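Local coordinates for pyoverdine biosynthesis protein PvcB (Pseudomonas aeruginosa, PDB 4YLM) that catalyses the iron- and 2-oxoglutarate-dependent oxidation of tyrosine isonitrile during the biosynthesis of paerucumarin, at residues M83-G88 / M116-V121; H187-F192 / I279-A284. One frame throughout, in Å; residues are numbered along the deposited sequence.

Interaction 1. Residues M83-G88 / M116-V121; sequences MLWPFG and MYLETV
The six-membered half of the Trp85 indole meets Leu118, whose methyl CD1 lies 3.8 Å from Trp85 CZ2. Leu118 CD1 is nearly as close to CH2 of the same ring, and the second methyl, CD2, approaches CH2 from 4.2 Å, the two side chains running roughly at right angles. A second flat group backs the indole from within its own segment: Trp85 CB rests over one face of the Phe87 ring, 3.3 Å above its plane and displaced toward the rim. Met83 completes the cluster. Its chain runs out fully extended, CG anti to the backbone N (chi1 -175°), and only the last torsion bends (chi3 88°), turning methyl CE toward Leu118 CD1 at 3.8 Å. The same methyl lies 3.7 Å from Trp85 NE1, so Met83, Trp85 and Leu118 all touch one another; Leu118 CD1 is met by both the Met83 methyl and the indole. The Met83 and Thr120 side chains slide past each other in opposite directions, Met83 SD 3.8 Å from Thr120 OG1, a packing contact. Backbone geometry presents Trp85: residues Trp85 to Gly88 form a type I turn, in which Gly88 N donates to Trp85 O at 2.8 Å. The indole N-H of Trp85 is held outside the pair by His278 ND1 on strand 272-286, and the two rings meet with their planes about 30° apart. The contact thus joins the loop after strand 82-83 to the chain that leads from Asp114 into strand 120-131 of the oxygenase's mixed sheet. Chemically it is methyl against methyl and against aromatic carbon, with the sulfur beside a hydroxyl, and without directional polar bonds between the segments; its cohesion rests on shape and dispersion, while the bond to His278 gives the indole a fixed direction.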
ATOM      1  N   MET A  83     -21.203  -2.726   2.013  1.00 25.93           N
ATOM      2  CA  MET A  83     -22.481  -2.609   1.341  1.00 23.47           C
ATOM      3  C   MET A  83     -23.544  -3.303   2.202  1.00 27.41           C
ATOM      4  O   MET A  83     -23.563  -4.536   2.319  1.00 26.18           O
ATOM      5  CB  MET A  83     -22.434  -3.216  -0.060  1.00 26.13           C
ATOM      6  CG  MET A  83     -23.719  -3.010  -0.848  1.00 30.79           C
ATOM      7  SD  MET A  83     -23.674  -3.663  -2.538  1.00 35.80           S
ATOM      8  CE  MET A  83     -24.218  -5.328  -2.260  1.00 28.50           C
ATOM      9  N   LEU A  84     -24.410  -2.502   2.817  1.00 26.46           N
ATOM     10  CA  LEU A  84     -25.382  -3.010   3.777  1.00 30.50           C
ATOM     11  C   LEU A  84     -26.644  -3.535   3.107  1.00 31.37           C
ATOM     12  O   LEU A  84     -27.146  -2.956   2.141  1.00 34.01           O
ATOM     13  CB  LEU A  84     -25.739  -1.935   4.805  1.00 30.54           C
ATOM     14  CG  LEU A  84     -24.657  -1.599   5.835  1.00 33.59           C
ATOM     15  CD1 LEU A  84     -25.058  -0.368   6.646  1.00 36.15           C
ATOM     16  CD2 LEU A  84     -24.372  -2.789   6.752  1.00 31.98           C
ATOM     17  N   TRP A  85     -27.143  -4.654   3.618  1.00 32.14           N
ATOM     18  CA  TRP A  85     -28.407  -5.203   3.151  1.00 31.03           C
ATOM     19  C   TRP A  85     -29.450  -4.944   4.237  1.00 32.46           C
ATOM     20  O   TRP A  85     -29.111  -4.493   5.329  1.00 30.72           O
ATOM     21  CB  TRP A  85     -28.268  -6.704   2.908  1.00 31.05           C
ATOM     22  CG  TRP A  85     -27.442  -7.073   1.707  1.00 36.10           C
ATOM     23  CD1 TRP A  85     -26.076  -7.012   1.586  1.00 32.39           C
ATOM     24  CD2 TRP A  85     -27.931  -7.589   0.464  1.00 36.55           C
ATOM     25  NE1 TRP A  85     -25.694  -7.453   0.339  1.00 31.98           N
ATOM     26  CE2 TRP A  85     -26.815  -7.810  -0.367  1.00 35.08           C
ATOM     27  CE3 TRP A  85     -29.209  -7.883  -0.026  1.00 37.07           C
ATOM     28  CZ2 TRP A  85     -26.940  -8.305  -1.662  1.00 36.12           C
ATOM     29  CZ3 TRP A  85     -29.328  -8.373  -1.312  1.00 43.69           C
ATOM     30  CH2 TRP A  85     -28.200  -8.584  -2.114  1.00 39.27           C
ATOM     31  N   PRO A  86     -30.725  -5.237   3.953  1.00 33.95           N
ATOM     32  CA  PRO A  86     -31.720  -5.079   5.024  1.00 34.07           C
ATOM     33  C   PRO A  86     -31.358  -5.893   6.266  1.00 34.51           C
ATOM     34  O   PRO A  86     -31.678  -5.481   7.387  1.00 37.64           O
ATOM     35  CB  PRO A  86     -33.001  -5.593   4.377  1.00 38.82           C
ATOM     36  CG  PRO A  86     -32.813  -5.262   2.919  1.00 40.42           C
ATOM     37  CD  PRO A  86     -31.351  -5.497   2.646  1.00 34.62           C
ATOM     38  N   PHE A  87     -30.669  -7.016   6.080  1.00 32.19           N
ATOM     39  CA  PHE A  87     -30.251  -7.832   7.221  1.00 33.05           C
ATOM     40  C   PHE A  87     -28.988  -7.314   7.922  1.00 34.35           C
ATOM     41  O   PHE A  87     -28.541  -7.890   8.913  1.00 33.19           O
ATOM     42  CB  PHE A  87     -30.062  -9.294   6.812  1.00 33.40           C
ATOM     43  CG  PHE A  87     -29.115  -9.498   5.649  1.00 29.92           C
ATOM     44  CD1 PHE A  87     -29.607  -9.781   4.383  1.00 30.99           C
ATOM     45  CD2 PHE A  87     -27.731  -9.433   5.834  1.00 30.62           C
ATOM     46  CE1 PHE A  87     -28.746  -9.989   3.301  1.00 34.97           C
ATOM     47  CE2 PHE A  87     -26.855  -9.640   4.757  1.00 28.74           C
ATOM     48  CZ  PHE A  87     -27.364  -9.915   3.492  1.00 28.52           C
ATOM     49  N   GLY A  88     -28.409  -6.236   7.409  1.00 31.68           N
ATOM     50  CA  GLY A  88     -27.168  -5.728   7.972  1.00 31.65           C
ATOM     51  C   GLY A  88     -25.964  -6.044   7.094  1.00 27.97           C
ATOM     52  O   GLY A  88     -26.079  -6.061   5.877  1.00 26.88           O
ATOM     53  N   MET A 116     -25.804  -8.122  -9.861  1.00 31.99           N
ATOM     54  CA  MET A 116     -26.356  -8.029 -11.215  1.00 34.73           C
ATOM     55  C   MET A 116     -27.654  -7.226 -11.272  1.00 39.06           C
ATOM     56  O   MET A 116     -27.887  -6.465 -12.214  1.00 34.92           O
ATOM     57  CB  MET A 116     -26.672  -9.420 -11.753  1.00 39.18           C
ATOM     58  CG  MET A 116     -25.499 -10.354 -11.909  1.00 42.79           C
ATOM     59  SD  MET A 116     -26.110 -11.958 -12.482  1.00 43.91           S
ATOM     60  CE  MET A 116     -27.133 -11.404 -13.859  1.00 39.20           C
ATOM     61  N   TYR A 117     -28.507  -7.428 -10.272  1.00 35.41           N
ATOM     62  CA  TYR A 117     -29.846  -6.841 -10.267  1.00 39.86           C
ATOM     63  C   TYR A 117     -29.967  -5.750  -9.224  1.00 42.14           C
ATOM     64  O   TYR A 117     -31.077  -5.370  -8.853  1.00 39.29           O
ATOM     65  CB  TYR A 117     -30.901  -7.909  -9.956  1.00 40.67           C
ATOM     66  CG  TYR A 117     -31.011  -9.007 -10.986  1.00 42.05           C
ATOM     67  CD1 TYR A 117     -31.481  -8.739 -12.265  1.00 41.26           C
ATOM     68  CD2 TYR A 117     -30.657 -10.314 -10.675  1.00 43.84           C
ATOM     69  CE1 TYR A 117     -31.588  -9.744 -13.206  1.00 46.46           C
ATOM     70  CE2 TYR A 117     -30.760 -11.322 -11.615  1.00 41.91           C
ATOM     71  CZ  TYR A 117     -31.227 -11.031 -12.874  1.00 42.10           C
ATOM     72  OH  TYR A 117     -31.330 -12.034 -13.813  1.00 47.71           O
ATOM     73  N   LEU A 118     -28.832  -5.258  -8.738  1.00 35.32           N
ATOM     74  CA  LEU A 118     -28.841  -4.264  -7.674  1.00 35.65           C
ATOM     75  C   LEU A 118     -28.546  -2.878  -8.220  1.00 37.65           C
ATOM     76  O   LEU A 118     -28.070  -2.730  -9.347  1.00 37.66           O
ATOM     77  CB  LEU A 118     -27.828  -4.619  -6.588  1.00 36.03           C
ATOM     78  CG  LEU A 118     -27.955  -5.980  -5.900  1.00 40.61           C
ATOM     79  CD1 LEU A 118     -26.910  -6.089  -4.802  1.00 38.17           C
ATOM     80  CD2 LEU A 118     -29.348  -6.184  -5.326  1.00 39.73           C
ATOM     81  N   GLU A 119     -28.830  -1.857  -7.422  1.00 35.41           N
ATOM     82  CA  GLU A 119     -28.561  -0.490  -7.852  1.00 40.83           C
ATOM     83  C   GLU A 119     -27.059  -0.205  -7.829  1.00 39.01           C
ATOM     84  O   GLU A 119     -26.565   0.613  -8.606  1.00 37.79           O
ATOM     85  CB  GLU A 119     -29.307   0.510  -6.963  1.00 41.52           C
ATOM     86  CG  GLU A 119     -29.006   1.972  -7.293  1.00 48.66           C
ATOM     87  CD  GLU A 119     -29.527   2.393  -8.662  1.00 53.63           C
ATOM     88  OE1 GLU A 119     -30.429   1.716  -9.200  1.00 51.36           O
ATOM     89  OE2 GLU A 119     -29.030   3.405  -9.198  1.00 59.86           O
ATOM     90  N   THR A 120     -26.344  -0.868  -6.920  1.00 36.03           N
ATOM     91  CA  THR A 120     -24.893  -0.729  -6.827  1.00 36.91           C
ATOM     92  C   THR A 120     -24.230  -2.103  -6.739  1.00 31.93           C
ATOM     93  O   THR A 120     -24.795  -3.041  -6.175  1.00 32.51           O
ATOM     94  CB  THR A 120     -24.464   0.115  -5.614  1.00 40.48           C
ATOM     95  OG1 THR A 120     -24.792  -0.589  -4.414  1.00 44.25           O
ATOM     96  CG2 THR A 120     -25.170   1.457  -5.616  1.00 40.59           C
ATOM     97  N   VAL A 121     -23.030  -2.205  -7.305  1.00 30.89           N
ATOM     98  CA  VAL A 121     -22.320  -3.475  -7.435  1.00 28.77           C
ATOM     99  C   VAL A 121     -21.123  -3.490  -6.476  1.00 27.72           C
ATOM    100  O   VAL A 121     -20.297  -2.579  -6.493  1.00 29.07           O
ATOM    101  CB  VAL A 121     -21.864  -3.689  -8.915  1.00 28.05           C
ATOM    102  CG1 VAL A 121     -21.058  -4.963  -9.066  1.00 23.91           C
ATOM    103  CG2 VAL A 121     -23.083  -3.703  -9.853  1.00 30.99           C
TER

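Interaction 2. Residues H187-F192 / I279-A284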
ATOM      1  N   HIS A 187     -13.164  -3.567 -17.226  1.00 24.35           N
ATOM      2  CA  HIS A 187     -13.282  -3.423 -15.784  1.00 24.32           C
ATOM      3  C   HIS A 187     -13.788  -2.014 -15.517  1.00 25.50           C
ATOM      4  O   HIS A 187     -13.267  -1.042 -16.080  1.00 26.04           O
ATOM      5  CB  HIS A 187     -11.938  -3.653 -15.100  1.00 23.16           C
ATOM      6  CG  HIS A 187     -12.021  -3.649 -13.607  1.00 21.08           C
ATOM      7  ND1 HIS A 187     -12.159  -2.488 -12.876  1.00 20.86           N
ATOM      8  CD2 HIS A 187     -12.007  -4.661 -12.709  1.00 20.82           C
ATOM      9  CE1 HIS A 187     -12.205  -2.784 -11.590  1.00 21.11           C
ATOM     10  NE2 HIS A 187     -12.108  -4.096 -11.459  1.00 21.47           N
ATOM     11  N   PRO A 188     -14.822  -1.891 -14.677  1.00 23.05           N
ATOM     12  CA  PRO A 188     -15.513  -0.604 -14.518  1.00 25.34           C
ATOM     13  C   PRO A 188     -14.713   0.475 -13.782  1.00 29.43           C
ATOM     14  O   PRO A 188     -15.151   1.624 -13.762  1.00 27.66           O
ATOM     15  CB  PRO A 188     -16.787  -0.980 -13.738  1.00 26.77           C
ATOM     16  CG  PRO A 188     -16.401  -2.238 -12.984  1.00 25.10           C
ATOM     17  CD  PRO A 188     -15.485  -2.981 -13.938  1.00 24.03           C
ATOM     18  N   ARG A 189     -13.569   0.134 -13.197  1.00 24.48           N
ATOM     19  CA  ARG A 189     -12.714   1.158 -12.595  1.00 24.50           C
ATOM     20  C   ARG A 189     -11.330   1.170 -13.230  1.00 27.79           C
ATOM     21  O   ARG A 189     -10.723   2.223 -13.371  1.00 25.75           O
ATOM     22  CB  ARG A 189     -12.591   0.950 -11.074  1.00 24.87           C
ATOM     23  CG  ARG A 189     -13.867   1.306 -10.315  1.00 24.03           C
ATOM     24  CD  ARG A 189     -14.131   2.809 -10.459  1.00 33.79           C
ATOM     25  NE  ARG A 189     -15.540   3.151 -10.273  1.00 40.93           N
ATOM     26  CZ  ARG A 189     -16.096   3.338  -9.084  1.00 38.31           C
ATOM     27  NH1 ARG A 189     -15.351   3.217  -7.997  1.00 36.62           N
ATOM     28  NH2 ARG A 189     -17.388   3.653  -8.983  1.00 33.94           N
ATOM     29  N   ARG A 190     -10.856  -0.001 -13.642  1.00 23.53           N
ATOM     30  CA  ARG A 190      -9.447  -0.165 -13.979  1.00 25.08           C
ATOM     31  C   ARG A 190      -9.208  -0.527 -15.439  1.00 26.73           C
ATOM     32  O   ARG A 190      -8.073  -0.778 -15.844  1.00 25.58           O
ATOM     33  CB  ARG A 190      -8.811  -1.195 -13.040  1.00 23.26           C
ATOM     34  CG  ARG A 190      -8.759  -0.725 -11.580  1.00 21.10           C
ATOM     35  CD  ARG A 190      -7.994  -1.732 -10.734  1.00 20.79           C
ATOM     36  NE  ARG A 190      -8.771  -2.933 -10.431  1.00 20.88           N
ATOM     37  CZ  ARG A 190      -8.254  -4.152 -10.344  1.00 22.70           C
ATOM     38  NH1 ARG A 190      -6.964  -4.341 -10.593  1.00 19.20           N
ATOM     39  NH2 ARG A 190      -9.019  -5.190 -10.010  1.00 19.22           N
ATOM     40  N   GLU A 191     -10.293  -0.565 -16.213  1.00 24.20           N
ATOM     41  CA  GLU A 191     -10.235  -0.592 -17.681  1.00 23.23           C
ATOM     42  C   GLU A 191      -9.888  -1.902 -18.381  1.00 28.60           C
ATOM     43  O   GLU A 191     -10.234  -2.071 -19.551  1.00 28.76           O
ATOM     44  CB  GLU A 191      -9.333   0.527 -18.226  1.00 24.60           C
ATOM     45  CG  GLU A 191      -9.947   1.901 -18.110  1.00 27.68           C
ATOM     46  CD  GLU A 191     -11.172   2.045 -19.003  1.00 33.25           C
ATOM     47  OE1 GLU A 191     -11.054   1.822 -20.232  1.00 30.62           O
ATOM     48  OE2 GLU A 191     -12.255   2.358 -18.467  1.00 31.33           O
ATOM     49  N   PHE A 192      -9.217  -2.830 -17.705  1.00 26.00           N
ATOM     50  CA  PHE A 192      -8.751  -4.024 -18.420  1.00 20.55           C
ATOM     51  C   PHE A 192      -9.911  -4.917 -18.852  1.00 23.20           C
ATOM     52  O   PHE A 192     -10.977  -4.878 -18.246  1.00 25.64           O
ATOM     53  CB  PHE A 192      -7.718  -4.805 -17.604  1.00 21.90           C
ATOM     54  CG  PHE A 192      -8.218  -5.271 -16.256  1.00 24.01           C
ATOM     55  CD1 PHE A 192      -8.835  -6.501 -16.120  1.00 22.09           C
ATOM     56  CD2 PHE A 192      -8.045  -4.479 -15.125  1.00 20.62           C
ATOM     57  CE1 PHE A 192      -9.286  -6.944 -14.867  1.00 21.59           C
ATOM     58  CE2 PHE A 192      -8.490  -4.900 -13.880  1.00 20.47           C
ATOM     59  CZ  PHE A 192      -9.107  -6.139 -13.747  1.00 23.65           C
ATOM     60  N   ILE A 279     -18.253  -5.491   0.044  1.00 25.61           N
ATOM     61  CA  ILE A 279     -17.552  -4.214   0.215  1.00 22.91           C
ATOM     62  C   ILE A 279     -17.740  -3.406  -1.051  1.00 24.57           C
ATOM     63  O   ILE A 279     -17.493  -3.907  -2.145  1.00 23.79           O
ATOM     64  CB  ILE A 279     -16.042  -4.411   0.449  1.00 20.79           C
ATOM     65  CG1 ILE A 279     -15.797  -5.445   1.555  1.00 21.57           C
ATOM     66  CG2 ILE A 279     -15.339  -3.054   0.717  1.00 21.04           C
ATOM     67  CD1 ILE A 279     -16.250  -5.011   2.925  1.00 25.31           C
ATOM     68  N   HIS A 280     -18.174  -2.159  -0.906  1.00 22.78           N
ATOM     69  CA  HIS A 280     -18.388  -1.284  -2.048  1.00 23.29           C
ATOM     70  C   HIS A 280     -17.071  -1.005  -2.759  1.00 25.30           C
ATOM     71  O   HIS A 280     -16.004  -1.060  -2.149  1.00 24.38           O
ATOM     72  CB  HIS A 280     -18.961   0.057  -1.584  1.00 25.67           C
ATOM     73  CG  HIS A 280     -20.452   0.061  -1.427  1.00 27.96           C
ATOM     74  ND1 HIS A 280     -21.312  -0.150  -2.484  1.00 29.42           N
ATOM     75  CD2 HIS A 280     -21.233   0.265  -0.339  1.00 28.66           C
ATOM     76  CE1 HIS A 280     -22.559  -0.076  -2.054  1.00 28.12           C
ATOM     77  NE2 HIS A 280     -22.538   0.183  -0.758  1.00 27.07           N
ATOM     78  N   ALA A 281     -17.163  -0.710  -4.047  1.00 25.25           N
ATOM     79  CA  ALA A 281     -16.063  -0.101  -4.787  1.00 26.45           C
ATOM     80  C   ALA A 281     -15.785   1.305  -4.240  1.00 29.50           C
ATOM     81  O   ALA A 281     -16.552   1.823  -3.424  1.00 26.62           O
ATOM     82  CB  ALA A 281     -16.411  -0.044  -6.290  1.00 27.79           C
ATOM     83  N   GLU A 282     -14.684   1.913  -4.680  1.00 27.10           N
ATOM     84  CA  GLU A 282     -14.246   3.210  -4.162  1.00 32.51           C
ATOM     85  C   GLU A 282     -14.173   4.217  -5.296  1.00 36.90           C
ATOM     86  O   GLU A 282     -13.191   4.249  -6.030  1.00 38.64           O
ATOM     87  CB  GLU A 282     -12.854   3.111  -3.532  1.00 35.60           C
ATOM     88  CG  GLU A 282     -12.755   2.280  -2.274  1.00 35.24           C
ATOM     89  CD  GLU A 282     -11.318   2.158  -1.799  1.00 42.10           C
ATOM     90  OE1 GLU A 282     -10.964   2.813  -0.799  1.00 41.03           O
ATOM     91  OE2 GLU A 282     -10.536   1.418  -2.432  1.00 36.05           O
ATOM     92  N   PRO A 283     -15.217   5.043  -5.442  1.00 37.91           N
ATOM     93  CA  PRO A 283     -16.362   5.017  -4.536  1.00 31.83           C
ATOM     94  C   PRO A 283     -17.415   4.036  -5.040  1.00 32.38           C
ATOM     95  O   PRO A 283     -17.202   3.357  -6.052  1.00 29.77           O
ATOM     96  CB  PRO A 283     -16.883   6.451  -4.625  1.00 34.97           C
ATOM     97  CG  PRO A 283     -16.638   6.815  -6.078  1.00 37.48           C
ATOM     98  CD  PRO A 283     -15.351   6.092  -6.472  1.00 38.78           C
ATOM     99  N   ALA A 284     -18.547   3.968  -4.349  1.00 31.52           N
ATOM    100  CA  ALA A 284     -19.566   2.970  -4.681  1.00 33.08           C
ATOM    101  C   ALA A 284     -19.860   2.923  -6.179  1.00 32.75           C
ATOM    102  O   ALA A 284     -19.920   3.953  -6.844  1.00 32.21           O
ATOM    103  CB  ALA A 284     -20.844   3.207  -3.873  1.00 33.21           C
TER
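Arg189 reaches Pro283 through a side chain whose CG lies beside the backbone N (chi1 -72°) and which bends again at chi2 (-65°), carrying the guanidinium over to the chain corner at Glu282 and Pro283. There its end-on pair of nitrogens grips one atom, Pro283 O. Arg189 NH1 donates to Pro283 O at 2.7 Å, in the carbonyl plane and on a lone pair, while Arg189 NH2 reaches Pro283 O at 3.0 Å from above that plane. Both bonds lie close to the guanidinium plane. A third, weak bond joins Arg189 NH2 to Ala284 O at 3.3 Å. The peptide before Pro283 is cis, and Pro283 CD comes to 3.3 Å from Arg189 NH1; the methyl of Ala281 also approaches NH1. At the root of the arginine, His187 ND1 accepts from Arg189 N at 3.0 Å and from Arg190 N at 2.9 Å, two bonds that tie the loop backbone to the imidazole. The carbonyls at the corner thus meet a charged donor, at the surface of the chain. The loop between strands 184-186 and 193-195 is pinned in this way where strand 272-286 turns. Helix 45-55 borders the corner through a salt bridge of Arg53 to Glu282, and Asp78, on helix 69-79 of a neighbouring subunit, packs on Arg189.

Overall arrangement
The two contacts follow one another along the chain, their centres 15 Å apart, and touch through His280 of segment 279-284. His280 CE1 lies 3.3 Å from Thr120 OG1 and 3.4 Å from Met83 CG, so the strand that supplies the corner of interaction 2 also borders interaction 1. Strands 120-131 and 272-286 are antiparallel neighbours in one sheet. Interaction 1 lies nearer the iron site, which His112, Asp114 and His261 probably form: the Leu118 side chain is about 6 Å from that of Asp114, against about 12 Å for Ala281. Interaction 2 sits at the surface, beside a second subunit.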